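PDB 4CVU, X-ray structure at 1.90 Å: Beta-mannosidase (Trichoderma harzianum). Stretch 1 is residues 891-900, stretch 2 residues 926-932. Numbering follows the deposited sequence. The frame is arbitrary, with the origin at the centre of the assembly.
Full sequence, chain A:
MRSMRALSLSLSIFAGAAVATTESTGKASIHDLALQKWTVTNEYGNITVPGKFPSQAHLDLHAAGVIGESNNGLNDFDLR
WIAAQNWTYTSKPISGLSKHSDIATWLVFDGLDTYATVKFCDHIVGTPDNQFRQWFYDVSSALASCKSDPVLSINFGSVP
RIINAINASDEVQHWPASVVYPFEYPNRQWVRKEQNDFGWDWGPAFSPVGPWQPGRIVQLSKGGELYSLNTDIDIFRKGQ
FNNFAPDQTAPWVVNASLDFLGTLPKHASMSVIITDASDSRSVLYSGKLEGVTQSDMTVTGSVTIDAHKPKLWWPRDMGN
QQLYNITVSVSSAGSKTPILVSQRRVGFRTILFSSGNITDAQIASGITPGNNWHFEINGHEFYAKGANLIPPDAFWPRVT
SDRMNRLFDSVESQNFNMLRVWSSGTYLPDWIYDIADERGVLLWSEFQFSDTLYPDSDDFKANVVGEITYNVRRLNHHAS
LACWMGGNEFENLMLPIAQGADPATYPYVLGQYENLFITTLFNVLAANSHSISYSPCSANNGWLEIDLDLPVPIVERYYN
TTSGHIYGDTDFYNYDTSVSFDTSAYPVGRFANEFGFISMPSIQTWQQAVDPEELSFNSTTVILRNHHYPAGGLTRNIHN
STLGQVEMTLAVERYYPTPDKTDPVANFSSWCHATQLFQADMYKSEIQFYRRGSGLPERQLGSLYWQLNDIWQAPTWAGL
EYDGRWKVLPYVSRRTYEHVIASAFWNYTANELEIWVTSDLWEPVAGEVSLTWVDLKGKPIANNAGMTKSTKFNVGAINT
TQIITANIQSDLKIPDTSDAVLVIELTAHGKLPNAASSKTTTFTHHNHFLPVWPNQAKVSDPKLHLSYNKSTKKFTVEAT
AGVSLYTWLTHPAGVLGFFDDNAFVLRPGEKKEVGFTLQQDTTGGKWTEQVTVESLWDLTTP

Stretch 1, residues 891-900: HPAGVLGFFD
Stretch 2, residues 926-932: KWTEQVT

Contacts between distant segments of a chain need no direct hydrogen bond when apolar shapes fit, and this pair from a beta-mannosidase is a compact example: about 309 Å² is buried, summed over both sides, without one hydrogen bond across. The first stretch enters extended at His891 (phi/psi -80/152), makes a type I turn from Pro892 to Val895 and continues as a strand. The second winds through helical angles from Lys926 to Glu929, with Gln930 N bonded to Trp927 O at 3.0 Å, then extends at Val931 (-70/147). Register is set where the CA atoms of His891 and Val931 lie 4.8 Å apart.

Pro892 and Trp927 cover the most surface. Pro892, C-gamma endo, points toward the partner, and its compact ring reaches several groups at once: CG lies 3.8 Å from Trp927 CB and 3.3 Å from Gln930 OE1, while CD is 3.7 Å from Trp927 O and 4.1 Å from Val931 CG2. Trp927, chi1 p (66°) and chi2 -86°, also points toward its partner; Pro892 CD sits at its ring edge, and one face receives Val895. With chi1 p (72°), Val895 places CG2 4.1 Å from Trp927 CD2 and only 10° off the normal of the five-membered ring, a CH-pi contact suited to a broad, flat indole and a branched aliphatic chain.

Val931, chi1 t, extends the apolar patch: its CG1 meets Phe899 CZ at 4.0 Å. The Phe899 CA-to-CB bond runs sideways, but chi1 m (-64°) and chi2 -85° bring the ring end nearer. His891 turns its side chain end away, and its ND1 donates to Pro892 O at 2.9 Å within its own stretch. At the exposed margin, a water donates to Gln930 OE1 at 2.7 Å and weakly accepts from Gly894 N at 3.4 Å, providing a polar bridge.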

# COMPACT_ATOMS: atom_id res chain seq x y z
N HIS A 891 14.68 14.94 1.79
CA HIS A 891 15.03 13.91 2.80
C HIS A 891 14.19 12.64 2.57
O HIS A 891 13.09 12.72 2.06
CB HIS A 891 14.85 14.48 4.21
CG HIS A 891 13.43 14.62 4.66
ND1 HIS A 891 12.74 13.59 5.25
CD2 HIS A 891 12.60 15.69 4.66
CE1 HIS A 891 11.53 14.00 5.57
NE2 HIS A 891 11.42 15.27 5.21
N PRO A 892 14.71 11.46 2.95
CA PRO A 892 13.99 10.24 2.68
C PRO A 892 12.86 10.00 3.66
O PRO A 892 12.70 10.73 4.64
CB PRO A 892 15.07 9.16 2.88
CG PRO A 892 15.93 9.72 3.94
CD PRO A 892 16.00 11.20 3.59
N ALA A 893 12.12 8.95 3.38
CA ALA A 893 11.03 8.45 4.22
C ALA A 893 11.37 8.18 5.68
O ALA A 893 10.54 8.38 6.55
CB ALA A 893 10.41 7.18 3.60
N GLY A 894 12.53 7.66 6.00
CA GLY A 894 12.68 7.21 7.43
C GLY A 894 12.96 8.29 8.49
O GLY A 894 13.24 7.98 9.67
N VAL A 895 12.84 9.56 8.12
CA VAL A 895 13.27 10.64 8.99
C VAL A 895 12.26 11.79 8.97
O VAL A 895 11.62 12.02 7.93
CB VAL A 895 14.71 11.11 8.57
CG1 VAL A 895 14.70 11.87 7.27
CG2 VAL A 895 15.30 11.98 9.63
N LEU A 896 12.08 12.47 10.13
CA LEU A 896 11.24 13.66 10.22
C LEU A 896 12.07 14.90 10.55
O LEU A 896 12.98 14.82 11.35
CB LEU A 896 10.17 13.41 11.28
CG LEU A 896 9.23 12.23 11.00
CD1 LEU A 896 8.37 11.91 12.21
CD2 LEU A 896 8.37 12.56 9.79
N GLY A 897 11.74 16.04 9.93
CA GLY A 897 12.46 17.27 10.16
C GLY A 897 12.36 18.23 9.01
O GLY A 897 11.46 18.14 8.19
N PHE A 898 13.31 19.15 8.93
CA PHE A 898 13.34 20.14 7.87
C PHE A 898 14.75 20.75 7.76
O PHE A 898 15.47 20.85 8.75
CB PHE A 898 12.26 21.20 8.07
CG PHE A 898 12.21 21.78 9.47
CD1 PHE A 898 13.06 22.82 9.83
CD2 PHE A 898 11.33 21.28 10.42
CE1 PHE A 898 13.04 23.37 11.11
CE2 PHE A 898 11.30 21.81 11.71
CZ PHE A 898 12.17 22.85 12.06
N PHE A 899 15.09 21.18 6.56
CA PHE A 899 16.37 21.83 6.27
C PHE A 899 16.28 23.32 6.67
O PHE A 899 15.19 23.90 6.71
CB PHE A 899 16.69 21.71 4.78
CG PHE A 899 16.90 20.29 4.32
CD1 PHE A 899 18.16 19.68 4.44
CD2 PHE A 899 15.86 19.56 3.74
CE1 PHE A 899 18.37 18.37 4.03
CE2 PHE A 899 16.06 18.25 3.34
CZ PHE A 899 17.32 17.65 3.47
N ASP A 900 17.45 23.94 6.88
CA ASP A 900 17.47 25.36 7.29
C ASP A 900 17.25 26.28 6.10
O ASP A 900 17.07 27.48 6.26
CB ASP A 900 18.74 25.73 8.06
CG ASP A 900 19.99 25.74 7.20
OD1 ASP A 900 19.90 25.97 5.97
OD2 ASP A 900 21.09 25.56 7.77
N LYS A 926 21.62 6.53 8.74
CA LYS A 926 21.97 6.37 7.32
C LYS A 926 21.17 7.26 6.38
O LYS A 926 21.44 7.27 5.19
CB LYS A 926 21.77 4.93 6.87
CG LYS A 926 22.57 3.93 7.69
CD LYS A 926 22.80 2.65 6.89
CE LYS A 926 23.73 1.70 7.65
NZ LYS A 926 25.18 2.13 7.58
N TRP A 927 20.16 7.94 6.88
CA TRP A 927 19.32 8.84 6.06
C TRP A 927 20.07 9.91 5.29
O TRP A 927 19.58 10.40 4.25
CB TRP A 927 18.26 9.51 6.93
CG TRP A 927 18.82 10.46 7.97
CD1 TRP A 927 19.27 10.15 9.23
CD2 TRP A 927 19.00 11.87 7.82
NE1 TRP A 927 19.71 11.28 9.87
CE2 TRP A 927 19.56 12.35 9.03
CE3 TRP A 927 18.72 12.78 6.78
CZ2 TRP A 927 19.86 13.69 9.22
CZ3 TRP A 927 19.05 14.12 6.97
CH2 TRP A 927 19.60 14.57 8.18
N THR A 928 21.22 10.34 5.83
CA THR A 928 22.04 11.40 5.22
C THR A 928 22.56 10.98 3.84
O THR A 928 22.61 11.80 2.94
CB THR A 928 23.27 11.78 6.10
OG1 THR A 928 24.09 10.61 6.34
CG2 THR A 928 22.80 12.35 7.39
N GLU A 929 22.87 9.70 3.71
CA GLU A 929 23.28 9.10 2.45
C GLU A 929 22.17 8.97 1.42
O GLU A 929 22.46 8.74 0.25
CB GLU A 929 23.79 7.68 2.67
CG GLU A 929 24.96 7.57 3.62
CD GLU A 929 25.23 6.13 4.02
OE1 GLU A 929 24.73 5.21 3.33
OE2 GLU A 929 25.95 5.91 5.02
N GLN A 930 20.91 9.05 1.87
CA GLN A 930 19.75 8.88 0.98
C GLN A 930 19.18 10.23 0.60
O GLN A 930 18.25 10.31 -0.18
CB GLN A 930 18.67 8.03 1.63
CG GLN A 930 19.18 6.68 2.18
CD GLN A 930 18.40 6.21 3.42
OE1 GLN A 930 17.30 6.73 3.71
NE2 GLN A 930 18.97 5.23 4.16
N VAL A 931 19.74 11.31 1.14
CA VAL A 931 19.23 12.64 0.76
C VAL A 931 19.62 12.89 -0.68
O VAL A 931 20.73 12.51 -1.07
CB VAL A 931 19.81 13.73 1.65
CG1 VAL A 931 19.42 15.13 1.15
CG2 VAL A 931 19.36 13.54 3.09
N THR A 932 18.79 13.62 -1.46
CA THR A 932 19.10 13.89 -2.85
C THR A 932 18.91 15.39 -3.06
O THR A 932 18.31 16.05 -2.21
CB THR A 932 18.13 13.17 -3.84
OG1 THR A 932 16.79 13.72 -3.68
CG2 THR A 932 18.08 11.65 -3.60
O HOH W 1 14.91 5.76 4.55